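Local coordinates for biliverdin reductase (Synechocystis sp., PDB 5B3T), which probably catalyses the NAD(P)H-dependent reduction of the tetrapyrrole biliverdin, a product of heme degradation, using a Rossmann-fold nucleotide-binding domain, at residues A[82-87]-A[169-174]; A[130-135]-A[182-187]; A[176-181]-A[238-243]. One frame throughout, in Å; residues are numbered along the deposited sequence.

Interaction 1. Residues A[82-87]-A[169-174]; sequences TINQLH and QRWTYH
The backbones of 82-87 and 169-174 come nearest at I83 and W171, whose CA atoms stand 7.0 Å apart, each in a tight turn and with no hydrogen bond passing between them. The first is the loop that follows strand 77-80 of the NAD-binding Rossmann fold and leads into helix 87-96; the second is a loop of the C-terminal alpha/beta domain, so the contact joins the two domains of this Gfo/Idh/MocA enzyme. N84, H87, R170 and W171 all bind NADP(+) in this protein, although the cofactor is absent here.

W171 carries the contact. With CG set between its own backbone N and carbonyl carbon (chi1 71°), the indole reaches across to the Rossmann loop and lies against I83. CG1 of I83 sits over the indole face, 3.5 Å from the centroid of the five-membered ring and almost on its normal, a CH-pi contact; CG2 of I83 lies beside the CD2-CE3 rim, 3.8 Å from W171 CE3. The opposite face of the indole is covered from its own turn by CG2 of T172, so the ring is sandwiched between two aliphatic groups. On the Rossmann side, the loop is tied back by H87, whose NE2 accepts the N-H of T82 at 2.9 Å, nearly straight and close to the imidazole plane.

N84 meets the far end of the indole, its amide plane 77° from the ring plane. ND2 of N84 is hydrogen-bonded to the carbonyl of F178, which fixes the amide while its CG rests 3.6 Å from W171 CZ3.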
ATOM      1  N   THR A  82       8.316   4.527  -1.528  1.00 14.54           N
ATOM      2  CA  THR A  82       9.460   4.212  -2.369  1.00 14.99           C
ATOM      3  C   THR A  82       9.626   2.698  -2.474  1.00 16.05           C
ATOM      4  O   THR A  82       8.635   1.952  -2.450  1.00 14.37           O
ATOM      5  CB  THR A  82      10.719   4.909  -1.803  1.00 14.74           C
ATOM      6  OG1 THR A  82      11.857   4.646  -2.635  1.00 14.91           O
ATOM      7  CG2 THR A  82      11.019   4.454  -0.369  1.00 12.27           C
ATOM      8  N   ILE A  83      10.869   2.247  -2.636  1.00 15.56           N
ATOM      9  CA  ILE A  83      11.175   0.824  -2.752  1.00 16.16           C
ATOM     10  C   ILE A  83      10.668   0.072  -1.525  1.00 15.12           C
ATOM     11  O   ILE A  83      10.913   0.490  -0.386  1.00 13.51           O
ATOM     12  CB  ILE A  83      12.693   0.650  -2.931  1.00 13.68           C
ATOM     13  CG1 ILE A  83      13.143   1.260  -4.269  1.00 21.57           C
ATOM     14  CG2 ILE A  83      13.087  -0.794  -2.812  1.00 14.88           C
ATOM     15  CD1 ILE A  83      14.668   1.395  -4.415  1.00 17.46           C
ATOM     16  N   ASN A  84      10.026  -1.061  -1.750  1.00 14.06           N
ATOM     17  CA  ASN A  84       9.347  -1.806  -0.690  1.00 15.11           C
ATOM     18  C   ASN A  84      10.260  -2.068   0.501  1.00 15.93           C
ATOM     19  O   ASN A  84       9.889  -1.816   1.653  1.00 13.00           O
ATOM     20  CB  ASN A  84       8.814  -3.135  -1.239  1.00 13.10           C
ATOM     21  CG  ASN A  84       7.575  -2.964  -2.093  1.00 14.57           C
ATOM     22  OD1 ASN A  84       6.949  -1.904  -2.094  1.00 13.77           O
ATOM     23  ND2 ASN A  84       7.205  -4.016  -2.815  1.00 13.80           N
ATOM     24  N   GLN A  85      11.466  -2.578   0.238  1.00 14.80           N
ATOM     25  CA  GLN A  85      12.347  -3.014   1.319  1.00 17.39           C
ATOM     26  C   GLN A  85      12.740  -1.864   2.241  1.00 15.87           C
ATOM     27  O   GLN A  85      13.015  -2.087   3.424  1.00 17.81           O
ATOM     28  CB  GLN A  85      13.595  -3.674   0.730  1.00 18.69           C
ATOM     29  CG  GLN A  85      14.524  -4.304   1.762  1.00 20.77           C
ATOM     30  CD  GLN A  85      15.748  -4.947   1.134  1.00 26.48           C
ATOM     31  OE1 GLN A  85      16.267  -4.467   0.125  1.00 27.59           O
ATOM     32  NE2 GLN A  85      16.216  -6.038   1.731  1.00 27.46           N
ATOM     33  N   LEU A  86      12.752  -0.633   1.728  1.00 14.90           N
ATOM     34  CA  LEU A  86      13.298   0.503   2.464  1.00 15.63           C
ATOM     35  C   LEU A  86      12.345   1.092   3.498  1.00 15.62           C
ATOM     36  O   LEU A  86      12.800   1.848   4.363  1.00 14.46           O
ATOM     37  CB  LEU A  86      13.705   1.608   1.486  1.00 15.14           C
ATOM     38  CG  LEU A  86      14.864   1.323   0.534  1.00 17.13           C
ATOM     39  CD1 LEU A  86      15.108   2.519  -0.375  1.00 17.62           C
ATOM     40  CD2 LEU A  86      16.115   0.990   1.329  1.00 17.37           C
ATOM     41  N   HIS A  87      11.053   0.763   3.445  1.00 14.25           N
ATOM     42  CA  HIS A  87      10.059   1.546   4.179  1.00 15.83           C
ATOM     43  C   HIS A  87      10.286   1.489   5.686  1.00 14.46           C
ATOM     44  O   HIS A  87      10.239   2.518   6.367  1.00 14.74           O
ATOM     45  CB  HIS A  87       8.653   1.072   3.820  1.00 14.10           C
ATOM     46  CG  HIS A  87       8.109   1.708   2.580  1.00 14.67           C
ATOM     47  ND1 HIS A  87       6.759   1.882   2.363  1.00 14.25           N
ATOM     48  CD2 HIS A  87       8.735   2.222   1.496  1.00 14.14           C
ATOM     49  CE1 HIS A  87       6.578   2.473   1.195  1.00 14.67           C
ATOM     50  NE2 HIS A  87       7.761   2.690   0.649  1.00 14.46           N
ATOM     51  N   GLN A 169      15.356  -5.149 -15.181  1.00 25.42           N
ATOM     52  CA  GLN A 169      16.335  -5.267 -14.107  1.00 27.09           C
ATOM     53  C   GLN A 169      16.202  -4.060 -13.179  1.00 27.43           C
ATOM     54  O   GLN A 169      17.067  -3.187 -13.098  1.00 29.32           O
ATOM     55  CB  GLN A 169      17.745  -5.392 -14.678  1.00 29.53           C
ATOM     56  CG  GLN A 169      18.669  -6.240 -13.817  1.00 32.67           C
ATOM     57  CD  GLN A 169      20.130  -5.855 -13.951  1.00 39.77           C
ATOM     58  OE1 GLN A 169      20.457  -4.720 -14.300  1.00 43.21           O
ATOM     59  NE2 GLN A 169      21.018  -6.801 -13.669  1.00 40.06           N
ATOM     60  N   ARG A 170      15.067  -4.024 -12.479  1.00 24.49           N
ATOM     61  CA  ARG A 170      14.763  -2.956 -11.539  1.00 24.45           C
ATOM     62  C   ARG A 170      14.211  -3.568 -10.255  1.00 23.05           C
ATOM     63  O   ARG A 170      13.961  -4.774 -10.172  1.00 19.84           O
ATOM     64  CB  ARG A 170      13.786  -1.938 -12.143  1.00 25.75           C
ATOM     65  CG  ARG A 170      12.398  -2.486 -12.419  1.00 28.23           C
ATOM     66  CD  ARG A 170      11.528  -1.461 -13.131  1.00 37.69           C
ATOM     67  NE  ARG A 170      11.369  -0.234 -12.357  1.00 42.86           N
ATOM     68  CZ  ARG A 170      10.314   0.570 -12.440  1.00 49.39           C
ATOM     69  NH1 ARG A 170       9.315   0.272 -13.260  1.00 48.99           N
ATOM     70  NH2 ARG A 170      10.253   1.669 -11.700  1.00 47.86           N
ATOM     71  N   TRP A 171      14.012  -2.713  -9.246  1.00 21.33           N
ATOM     72  CA  TRP A 171      13.752  -3.207  -7.896  1.00 19.67           C
ATOM     73  C   TRP A 171      12.445  -3.986  -7.802  1.00 17.62           C
ATOM     74  O   TRP A 171      12.308  -4.856  -6.936  1.00 18.00           O
ATOM     75  CB  TRP A 171      13.758  -2.046  -6.897  1.00 19.72           C
ATOM     76  CG  TRP A 171      12.582  -1.107  -6.991  1.00 17.74           C
ATOM     77  CD1 TRP A 171      12.512   0.052  -7.709  1.00 19.60           C
ATOM     78  CD2 TRP A 171      11.324  -1.237  -6.317  1.00 17.45           C
ATOM     79  NE1 TRP A 171      11.283   0.644  -7.533  1.00 17.97           N
ATOM     80  CE2 TRP A 171      10.536  -0.128  -6.683  1.00 17.93           C
ATOM     81  CE3 TRP A 171      10.784  -2.188  -5.445  1.00 17.86           C
ATOM     82  CZ2 TRP A 171       9.237   0.057  -6.208  1.00 17.35           C
ATOM     83  CZ3 TRP A 171       9.493  -2.004  -4.973  1.00 16.53           C
ATOM     84  CH2 TRP A 171       8.735  -0.890  -5.356  1.00 16.14           C
ATOM     85  N   THR A 172      11.480  -3.705  -8.681  1.00 18.00           N
ATOM     86  CA  THR A 172      10.202  -4.408  -8.632  1.00 18.06           C
ATOM     87  C   THR A 172      10.314  -5.873  -9.037  1.00 16.91           C
ATOM     88  O   THR A 172       9.387  -6.644  -8.765  1.00 17.10           O
ATOM     89  CB  THR A 172       9.176  -3.702  -9.522  1.00 19.56           C
ATOM     90  OG1 THR A 172       9.743  -3.463 -10.814  1.00 18.69           O
ATOM     91  CG2 THR A 172       8.751  -2.375  -8.901  1.00 20.75           C
ATOM     92  N   TYR A 173      11.411  -6.274  -9.682  1.00 16.29           N
ATOM     93  CA  TYR A 173      11.670  -7.673 -10.005  1.00 18.47           C
ATOM     94  C   TYR A 173      12.903  -8.192  -9.274  1.00 18.50           C
ATOM     95  O   TYR A 173      13.466  -9.222  -9.656  1.00 18.50           O
ATOM     96  CB  TYR A 173      11.820  -7.861 -11.517  1.00 17.74           C
ATOM     97  CG  TYR A 173      10.502  -7.902 -12.257  1.00 18.85           C
ATOM     98  CD1 TYR A 173       9.739  -6.754 -12.419  1.00 19.57           C
ATOM     99  CD2 TYR A 173      10.018  -9.090 -12.788  1.00 19.49           C
ATOM    100  CE1 TYR A 173       8.531  -6.787 -13.093  1.00 18.40           C
ATOM    101  CE2 TYR A 173       8.812  -9.135 -13.463  1.00 18.50           C
ATOM    102  CZ  TYR A 173       8.073  -7.980 -13.612  1.00 17.88           C
ATOM    103  OH  TYR A 173       6.873  -8.020 -14.281  1.00 19.14           O
ATOM    104  N   HIS A 174      13.328  -7.487  -8.230  1.00 18.36           N
ATOM    105  CA  HIS A 174      14.498  -7.838  -7.436  1.00 20.26           C
ATOM    106  C   HIS A 174      14.016  -8.515  -6.158  1.00 19.26           C
ATOM    107  O   HIS A 174      13.210  -7.942  -5.419  1.00 19.52           O
ATOM    108  CB  HIS A 174      15.313  -6.578  -7.134  1.00 21.61           C
ATOM    109  CG  HIS A 174      16.595  -6.828  -6.402  1.00 22.11           C
ATOM    110  ND1 HIS A 174      16.680  -6.824  -5.027  1.00 21.91           N
ATOM    111  CD2 HIS A 174      17.850  -7.059  -6.856  1.00 23.73           C
ATOM    112  CE1 HIS A 174      17.929  -7.055  -4.664  1.00 24.97           C
ATOM    113  NE2 HIS A 174      18.660  -7.202  -5.755  1.00 26.76           N
TER

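Interaction 2. Residues A[130-135]-A[182-187]; sequences VEHIEL and LVAALS
The hydroxyl OG of S187 is gripped by two groups: ND1 of H132 meets it at 2.7 Å, and NE of R191 bonds to it from beyond the helical turn. Either partner of the H132-S187 bond could be the donor. H132 follows strand 128-131, an edge strand of the parallel Rossmann sheet, whereas S187 lies on helix 183-189 of the C-terminal domain, so the bond spans the domain junction. H132 has CG anti to its backbone N (chi1 -164°), which carries the imidazole across to the helix. There CE1 lies 3.3 Å from the carbonyl O of A184, which is near the ring plane at the same edge as OG. Beside this polar meeting, CD2 of L135 rests on CB of A184 at 3.8 Å, the one apolar touch of the pair.

The backbone that presents the imidazole is itself held, since the N-H of H132 bonds to OE1 of E131 at 2.7 Å and its carbonyl takes NH1 of R188. Y105, an NADP(+)-binding residue, meets the H132 ring with planes at about 35°. Replacing H132 with an alanine would probably cost S187 OG its imidazole partner and open a gap beside the carbonyl of A184, where CE1 now lies.

Because S187 OG meets both R191 NE and H132 ND1, a single hydroxyl ties the end of the Rossmann strand to the helix of the other domain and fixes the turn of the imidazole.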
ATOM      1  N   VAL A 130      -0.100   5.346   8.304  1.00 16.64           N
ATOM      2  CA  VAL A 130       0.036   4.488   7.134  1.00 17.03           C
ATOM      3  C   VAL A 130      -1.328   4.342   6.477  1.00 18.41           C
ATOM      4  O   VAL A 130      -2.322   4.057   7.154  1.00 18.71           O
ATOM      5  CB  VAL A 130       0.599   3.100   7.498  1.00 17.30           C
ATOM      6  CG1 VAL A 130       0.739   2.236   6.248  1.00 15.13           C
ATOM      7  CG2 VAL A 130       1.930   3.230   8.216  1.00 17.09           C
ATOM      8  N   GLU A 131      -1.374   4.537   5.162  1.00 17.02           N
ATOM      9  CA  GLU A 131      -2.544   4.206   4.366  1.00 17.96           C
ATOM     10  C   GLU A 131      -2.115   3.375   3.166  1.00 16.98           C
ATOM     11  O   GLU A 131      -0.929   3.269   2.841  1.00 14.93           O
ATOM     12  CB  GLU A 131      -3.302   5.459   3.903  1.00 18.25           C
ATOM     13  CG  GLU A 131      -4.630   5.690   4.626  1.00 20.65           C
ATOM     14  CD  GLU A 131      -5.661   4.587   4.386  1.00 25.24           C
ATOM     15  OE1 GLU A 131      -5.427   3.691   3.546  1.00 21.96           O
ATOM     16  OE2 GLU A 131      -6.723   4.620   5.045  1.00 31.52           O
ATOM     17  N   HIS A 132      -3.106   2.778   2.507  1.00 17.23           N
ATOM     18  CA  HIS A 132      -2.883   1.928   1.337  1.00 16.62           C
ATOM     19  C   HIS A 132      -3.925   2.340   0.299  1.00 16.89           C
ATOM     20  O   HIS A 132      -5.006   1.749   0.220  1.00 16.79           O
ATOM     21  CB  HIS A 132      -2.987   0.454   1.704  1.00 15.18           C
ATOM     22  CG  HIS A 132      -2.419  -0.471   0.674  1.00 16.13           C
ATOM     23  ND1 HIS A 132      -2.586  -1.837   0.730  1.00 15.29           N
ATOM     24  CD2 HIS A 132      -1.681  -0.227  -0.435  1.00 15.80           C
ATOM     25  CE1 HIS A 132      -1.976  -2.396  -0.300  1.00 15.71           C
ATOM     26  NE2 HIS A 132      -1.421  -1.440  -1.023  1.00 16.96           N
ATOM     27  N   ILE A 133      -3.593   3.364  -0.490  1.00 15.77           N
ATOM     28  CA  ILE A 133      -4.536   3.997  -1.401  1.00 16.70           C
ATOM     29  C   ILE A 133      -4.137   3.807  -2.858  1.00 16.89           C
ATOM     30  O   ILE A 133      -5.003   3.675  -3.730  1.00 15.07           O
ATOM     31  CB  ILE A 133      -4.688   5.499  -1.072  1.00 16.09           C
ATOM     32  CG1 ILE A 133      -5.195   5.681   0.358  1.00 17.31           C
ATOM     33  CG2 ILE A 133      -5.629   6.188  -2.055  1.00 16.91           C
ATOM     34  CD1 ILE A 133      -5.153   7.114   0.851  1.00 18.19           C
ATOM     35  N   GLU A 134      -2.832   3.774  -3.144  1.00 17.71           N
ATOM     36  CA  GLU A 134      -2.374   3.717  -4.530  1.00 18.89           C
ATOM     37  C   GLU A 134      -2.885   2.467  -5.238  1.00 17.78           C
ATOM     38  O   GLU A 134      -3.280   2.526  -6.408  1.00 16.39           O
ATOM     39  CB  GLU A 134      -0.846   3.781  -4.575  1.00 19.53           C
ATOM     40  CG  GLU A 134      -0.264   3.927  -5.972  1.00 22.07           C
ATOM     41  CD  GLU A 134      -0.090   2.599  -6.680  1.00 28.11           C
ATOM     42  OE1 GLU A 134       0.083   1.575  -5.987  1.00 27.90           O
ATOM     43  OE2 GLU A 134      -0.136   2.579  -7.929  1.00 34.86           O
ATOM     44  N   LEU A 135      -2.887   1.331  -4.547  1.00 16.11           N
ATOM     45  CA  LEU A 135      -3.370   0.076  -5.122  1.00 17.04           C
ATOM     46  C   LEU A 135      -4.873  -0.029  -4.883  1.00 15.93           C
ATOM     47  O   LEU A 135      -5.319  -0.349  -3.778  1.00 14.23           O
ATOM     48  CB  LEU A 135      -2.629  -1.114  -4.523  1.00 16.04           C
ATOM     49  CG  LEU A 135      -3.075  -2.492  -5.024  1.00 17.23           C
ATOM     50  CD1 LEU A 135      -2.778  -2.650  -6.510  1.00 17.86           C
ATOM     51  CD2 LEU A 135      -2.423  -3.608  -4.212  1.00 16.59           C
ATOM     52  N   LEU A 182       3.233 -11.104  -2.162  1.00 15.43           N
ATOM     53  CA  LEU A 182       1.828 -10.977  -1.802  1.00 14.71           C
ATOM     54  C   LEU A 182       1.562  -9.901  -0.755  1.00 14.14           C
ATOM     55  O   LEU A 182       0.431  -9.797  -0.273  1.00 14.42           O
ATOM     56  CB  LEU A 182       1.289 -12.320  -1.308  1.00 14.41           C
ATOM     57  CG  LEU A 182       0.960 -13.352  -2.386  1.00 16.29           C
ATOM     58  CD1 LEU A 182       0.829 -14.739  -1.778  1.00 16.60           C
ATOM     59  CD2 LEU A 182      -0.316 -12.960  -3.120  1.00 14.30           C
ATOM     60  N   VAL A 183       2.564  -9.088  -0.408  1.00 14.89           N
ATOM     61  CA  VAL A 183       2.399  -8.119   0.675  1.00 13.75           C
ATOM     62  C   VAL A 183       1.266  -7.147   0.364  1.00 13.78           C
ATOM     63  O   VAL A 183       0.379  -6.911   1.194  1.00 12.06           O
ATOM     64  CB  VAL A 183       3.723  -7.378   0.935  1.00 13.81           C
ATOM     65  CG1 VAL A 183       3.472  -6.113   1.744  1.00 13.18           C
ATOM     66  CG2 VAL A 183       4.702  -8.291   1.659  1.00 13.43           C
ATOM     67  N   ALA A 184       1.272  -6.573  -0.842  1.00 12.83           N
ATOM     68  CA  ALA A 184       0.270  -5.567  -1.179  1.00 14.89           C
ATOM     69  C   ALA A 184      -1.114  -6.187  -1.337  1.00 13.82           C
ATOM     70  O   ALA A 184      -2.109  -5.627  -0.863  1.00 13.88           O
ATOM     71  CB  ALA A 184       0.676  -4.826  -2.453  1.00 11.72           C
ATOM     72  N   ALA A 185      -1.197  -7.343  -2.000  1.00 13.29           N
ATOM     73  CA  ALA A 185      -2.494  -7.978  -2.207  1.00 13.52           C
ATOM     74  C   ALA A 185      -3.115  -8.407  -0.884  1.00 14.67           C
ATOM     75  O   ALA A 185      -4.324  -8.250  -0.678  1.00 14.27           O
ATOM     76  CB  ALA A 185      -2.348  -9.174  -3.148  1.00 13.34           C
ATOM     77  N   LEU A 186      -2.303  -8.947   0.029  1.00 13.48           N
ATOM     78  CA  LEU A 186      -2.827  -9.375   1.321  1.00 14.35           C
ATOM     79  C   LEU A 186      -3.272  -8.192   2.167  1.00 14.65           C
ATOM     80  O   LEU A 186      -4.162  -8.338   3.012  1.00 15.02           O
ATOM     81  CB  LEU A 186      -1.779 -10.197   2.066  1.00 13.60           C
ATOM     82  CG  LEU A 186      -1.462 -11.550   1.432  1.00 13.11           C
ATOM     83  CD1 LEU A 186      -0.279 -12.180   2.133  1.00 14.39           C
ATOM     84  CD2 LEU A 186      -2.675 -12.468   1.463  1.00 14.75           C
ATOM     85  N   SER A 187      -2.661  -7.022   1.966  1.00 14.25           N
ATOM     86  CA  SER A 187      -3.143  -5.821   2.637  1.00 14.52           C
ATOM     87  C   SER A 187      -4.559  -5.484   2.194  1.00 14.41           C
ATOM     88  O   SER A 187      -5.405  -5.119   3.019  1.00 14.50           O
ATOM     89  CB  SER A 187      -2.199  -4.651   2.361  1.00 14.27           C
ATOM     90  OG  SER A 187      -2.727  -3.437   2.871  1.00 14.44           O
TER

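Interaction 3. Residues A[176-181]-A[238-243]; sequences QQFGFP and YGKGEV
The charged part of the contact is a cation-pi interaction: NZ of K240 stands over one face of the F178 ring, 3.7 Å from its centroid and 22° off the normal. It is displaced toward the rim, so the nearest ring atom is CZ, 3.4 Å from K240 NZ. A chi1 of 71° tucks CG in over the lysine's own backbone, and the chain beyond it is fully extended, which delivers the ammonium group to the ring.

Polar bonds fix that group. K240 NZ donates to OH of Y238 at 3.1 Å, and beyond the two segments it bonds to the carbonyl O of T172, while the ring of Y173 offers a second cation-pi partner.

These residues join two parts of the C-terminal alpha/beta domain. Y238 and K240, alternate residues of strand 233-241 in the large mixed sheet, project from the same face of that sheet toward the end of helix 175-178 and the turn after it. G179 leaves the helix with positive phi, and two residues later P181 reaches the strand.

Among the aromatic contacts, F178 and Y238 approach from opposite directions with planes 28° apart, but they are slid so far that the rings barely overlap and the centroids are 6.0 Å apart. The touch is made at the ends of the side chains, F178 CZ lying 3.3 Å from Y238 OH.

Packing over the tyrosine face comes from P181, whose carbonyl O sits 3.6 Å above the middle of the Y238 ring and whose CB lies 3.9 Å from Y238 CD1.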
ATOM      1  N   GLN A 176      15.100  -9.175  -3.116  1.00 20.55           N
ATOM      2  CA  GLN A 176      15.201  -8.548  -1.801  1.00 22.58           C
ATOM      3  C   GLN A 176      14.494  -7.197  -1.751  1.00 20.73           C
ATOM      4  O   GLN A 176      13.813  -6.890  -0.766  1.00 19.97           O
ATOM      5  CB  GLN A 176      16.672  -8.402  -1.409  1.00 26.63           C
ATOM      6  CG  GLN A 176      17.348  -9.727  -1.085  1.00 31.53           C
ATOM      7  CD  GLN A 176      18.807  -9.556  -0.716  1.00 43.64           C
ATOM      8  OE1 GLN A 176      19.267  -8.442  -0.469  1.00 47.99           O
ATOM      9  NE2 GLN A 176      19.541 -10.663  -0.671  1.00 42.58           N
ATOM     10  N   GLN A 177      14.637  -6.377  -2.795  1.00 18.98           N
ATOM     11  CA  GLN A 177      14.035  -5.047  -2.774  1.00 19.28           C
ATOM     12  C   GLN A 177      12.515  -5.119  -2.872  1.00 17.64           C
ATOM     13  O   GLN A 177      11.810  -4.362  -2.195  1.00 14.58           O
ATOM     14  CB  GLN A 177      14.602  -4.191  -3.906  1.00 18.28           C
ATOM     15  CG  GLN A 177      16.040  -3.744  -3.689  1.00 21.26           C
ATOM     16  CD  GLN A 177      16.574  -2.920  -4.843  1.00 21.61           C
ATOM     17  OE1 GLN A 177      16.834  -3.444  -5.927  1.00 21.85           O
ATOM     18  NE2 GLN A 177      16.740  -1.622  -4.619  1.00 19.34           N
ATOM     19  N   PHE A 178      11.992  -6.014  -3.713  1.00 16.62           N
ATOM     20  CA  PHE A 178      10.545  -6.125  -3.852  1.00 17.28           C
ATOM     21  C   PHE A 178       9.929  -6.871  -2.674  1.00 16.84           C
ATOM     22  O   PHE A 178       8.821  -6.539  -2.238  1.00 16.25           O
ATOM     23  CB  PHE A 178      10.198  -6.810  -5.173  1.00 16.07           C
ATOM     24  CG  PHE A 178       8.723  -6.956  -5.408  1.00 16.40           C
ATOM     25  CD1 PHE A 178       7.912  -5.836  -5.528  1.00 16.84           C
ATOM     26  CD2 PHE A 178       8.147  -8.208  -5.520  1.00 17.31           C
ATOM     27  CE1 PHE A 178       6.552  -5.966  -5.745  1.00 16.27           C
ATOM     28  CE2 PHE A 178       6.789  -8.343  -5.739  1.00 17.10           C
ATOM     29  CZ  PHE A 178       5.991  -7.219  -5.850  1.00 16.46           C
ATOM     30  N   GLY A 179      10.632  -7.864  -2.144  1.00 16.29           N
ATOM     31  CA  GLY A 179      10.154  -8.591  -0.989  1.00 16.38           C
ATOM     32  C   GLY A 179       9.071  -9.597  -1.332  1.00 18.37           C
ATOM     33  O   GLY A 179       8.834  -9.948  -2.493  1.00 17.78           O
ATOM     34  N   PHE A 180       8.403 -10.066  -0.282  1.00 16.54           N
ATOM     35  CA  PHE A 180       7.355 -11.070  -0.421  1.00 18.05           C
ATOM     36  C   PHE A 180       6.277 -10.577  -1.382  1.00 14.54           C
ATOM     37  O   PHE A 180       5.637  -9.551  -1.108  1.00 14.53           O
ATOM     38  CB  PHE A 180       6.747 -11.399   0.940  1.00 17.46           C
ATOM     39  CG  PHE A 180       5.771 -12.543   0.908  1.00 17.30           C
ATOM     40  CD1 PHE A 180       6.105 -13.737   0.289  1.00 18.20           C
ATOM     41  CD2 PHE A 180       4.527 -12.428   1.503  1.00 15.58           C
ATOM     42  CE1 PHE A 180       5.212 -14.795   0.256  1.00 19.49           C
ATOM     43  CE2 PHE A 180       3.630 -13.483   1.475  1.00 17.27           C
ATOM     44  CZ  PHE A 180       3.974 -14.668   0.851  1.00 17.70           C
ATOM     45  N   PRO A 181       6.046 -11.266  -2.503  1.00 15.76           N
ATOM     46  CA  PRO A 181       5.209 -10.687  -3.569  1.00 15.38           C
ATOM     47  C   PRO A 181       3.765 -10.420  -3.170  1.00 14.55           C
ATOM     48  O   PRO A 181       3.123  -9.568  -3.795  1.00 15.44           O
ATOM     49  CB  PRO A 181       5.286 -11.741  -4.684  1.00 16.62           C
ATOM     50  CG  PRO A 181       6.553 -12.493  -4.410  1.00 17.30           C
ATOM     51  CD  PRO A 181       6.676 -12.530  -2.917  1.00 17.41           C
ATOM     52  N   TYR A 238      -1.234 -13.345  -7.124  1.00 12.83           N
ATOM     53  CA  TYR A 238      -0.343 -12.301  -7.621  1.00 14.26           C
ATOM     54  C   TYR A 238       0.653 -12.927  -8.582  1.00 15.74           C
ATOM     55  O   TYR A 238       1.476 -13.753  -8.175  1.00 14.45           O
ATOM     56  CB  TYR A 238       0.394 -11.590  -6.480  1.00 14.85           C
ATOM     57  CG  TYR A 238       1.281 -10.449  -6.942  1.00 15.33           C
ATOM     58  CD1 TYR A 238       2.605 -10.670  -7.305  1.00 16.31           C
ATOM     59  CD2 TYR A 238       0.790  -9.153  -7.016  1.00 15.66           C
ATOM     60  CE1 TYR A 238       3.414  -9.630  -7.730  1.00 14.69           C
ATOM     61  CE2 TYR A 238       1.591  -8.107  -7.437  1.00 16.51           C
ATOM     62  CZ  TYR A 238       2.901  -8.352  -7.793  1.00 15.60           C
ATOM     63  OH  TYR A 238       3.702  -7.314  -8.212  1.00 16.26           O
ATOM     64  N   GLY A 239       0.583 -12.525  -9.847  1.00 15.19           N
ATOM     65  CA  GLY A 239       1.530 -12.990 -10.840  1.00 16.73           C
ATOM     66  C   GLY A 239       1.989 -11.882 -11.765  1.00 17.20           C
ATOM     67  O   GLY A 239       1.202 -11.006 -12.130  1.00 15.80           O
ATOM     68  N   LYS A 240       3.266 -11.900 -12.140  1.00 15.45           N
ATOM     69  CA  LYS A 240       3.782 -10.950 -13.113  1.00 17.76           C
ATOM     70  C   LYS A 240       5.037 -11.534 -13.738  1.00 16.44           C
ATOM     71  O   LYS A 240       5.699 -12.396 -13.154  1.00 16.78           O
ATOM     72  CB  LYS A 240       4.076  -9.581 -12.486  1.00 16.97           C
ATOM     73  CG  LYS A 240       5.273  -9.547 -11.546  1.00 18.15           C
ATOM     74  CD  LYS A 240       5.480  -8.142 -10.994  1.00 17.67           C
ATOM     75  CE  LYS A 240       6.538  -8.118  -9.908  1.00 16.40           C
ATOM     76  NZ  LYS A 240       6.566  -6.804  -9.208  1.00 16.80           N
ATOM     77  N   GLY A 241       5.352 -11.062 -14.938  1.00 17.37           N
ATOM     78  CA  GLY A 241       6.571 -11.495 -15.588  1.00 20.13           C
ATOM     79  C   GLY A 241       6.397 -12.088 -16.970  1.00 19.69           C
ATOM     80  O   GLY A 241       5.348 -11.937 -17.604  1.00 17.92           O
ATOM     81  N   GLU A 242       7.430 -12.794 -17.431  1.00 18.76           N
ATOM     82  CA  GLU A 242       7.543 -13.169 -18.834  1.00 21.29           C
ATOM     83  C   GLU A 242       6.665 -14.355 -19.222  1.00 20.55           C
ATOM     84  O   GLU A 242       6.417 -14.550 -20.417  1.00 22.76           O
ATOM     85  CB  GLU A 242       9.008 -13.476 -19.166  1.00 20.62           C
ATOM     86  CG  GLU A 242       9.900 -12.239 -19.182  1.00 20.76           C
ATOM     87  CD  GLU A 242      11.375 -12.567 -19.333  1.00 23.28           C
ATOM     88  OE1 GLU A 242      11.712 -13.753 -19.538  1.00 23.37           O
ATOM     89  OE2 GLU A 242      12.200 -11.632 -19.250  1.00 23.92           O
ATOM     90  N   VAL A 243       6.176 -15.142 -18.257  1.00 18.09           N
ATOM     91  CA  VAL A 243       5.444 -16.363 -18.582  1.00 21.38           C
ATOM     92  C   VAL A 243       3.941 -16.152 -18.706  1.00 19.72           C
ATOM     93  O   VAL A 243       3.226 -17.090 -19.087  1.00 18.95           O
ATOM     94  CB  VAL A 243       5.702 -17.470 -17.537  1.00 20.64           C
ATOM     95  CG1 VAL A 243       7.189 -17.763 -17.431  1.00 20.97           C
ATOM     96  CG2 VAL A 243       5.126 -17.071 -16.184  1.00 17.91           C
TER

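How the interactions relate
Interactions 1 and 2 both bridge the Rossmann and C-terminal domains, whereas interaction 3 stays within the C-terminal domain and ties a helix end to its sheet. The centre of interaction 2 lies about 3 Å from the centre of the chain, and this contact rests on a short polar bond; the centres of interactions 1 and 3 lie about 13 and 15 Å from it, and both rely on ring faces, one met by an aliphatic branch and the other by an ammonium group. All three are partly buried. Interactions 1 and 3 touch directly, through the lysine of one and the turn of the other, and through Q85 N on Q177 O. Interactions 2 and 3 meet more lightly, through packing of L182 on Y238.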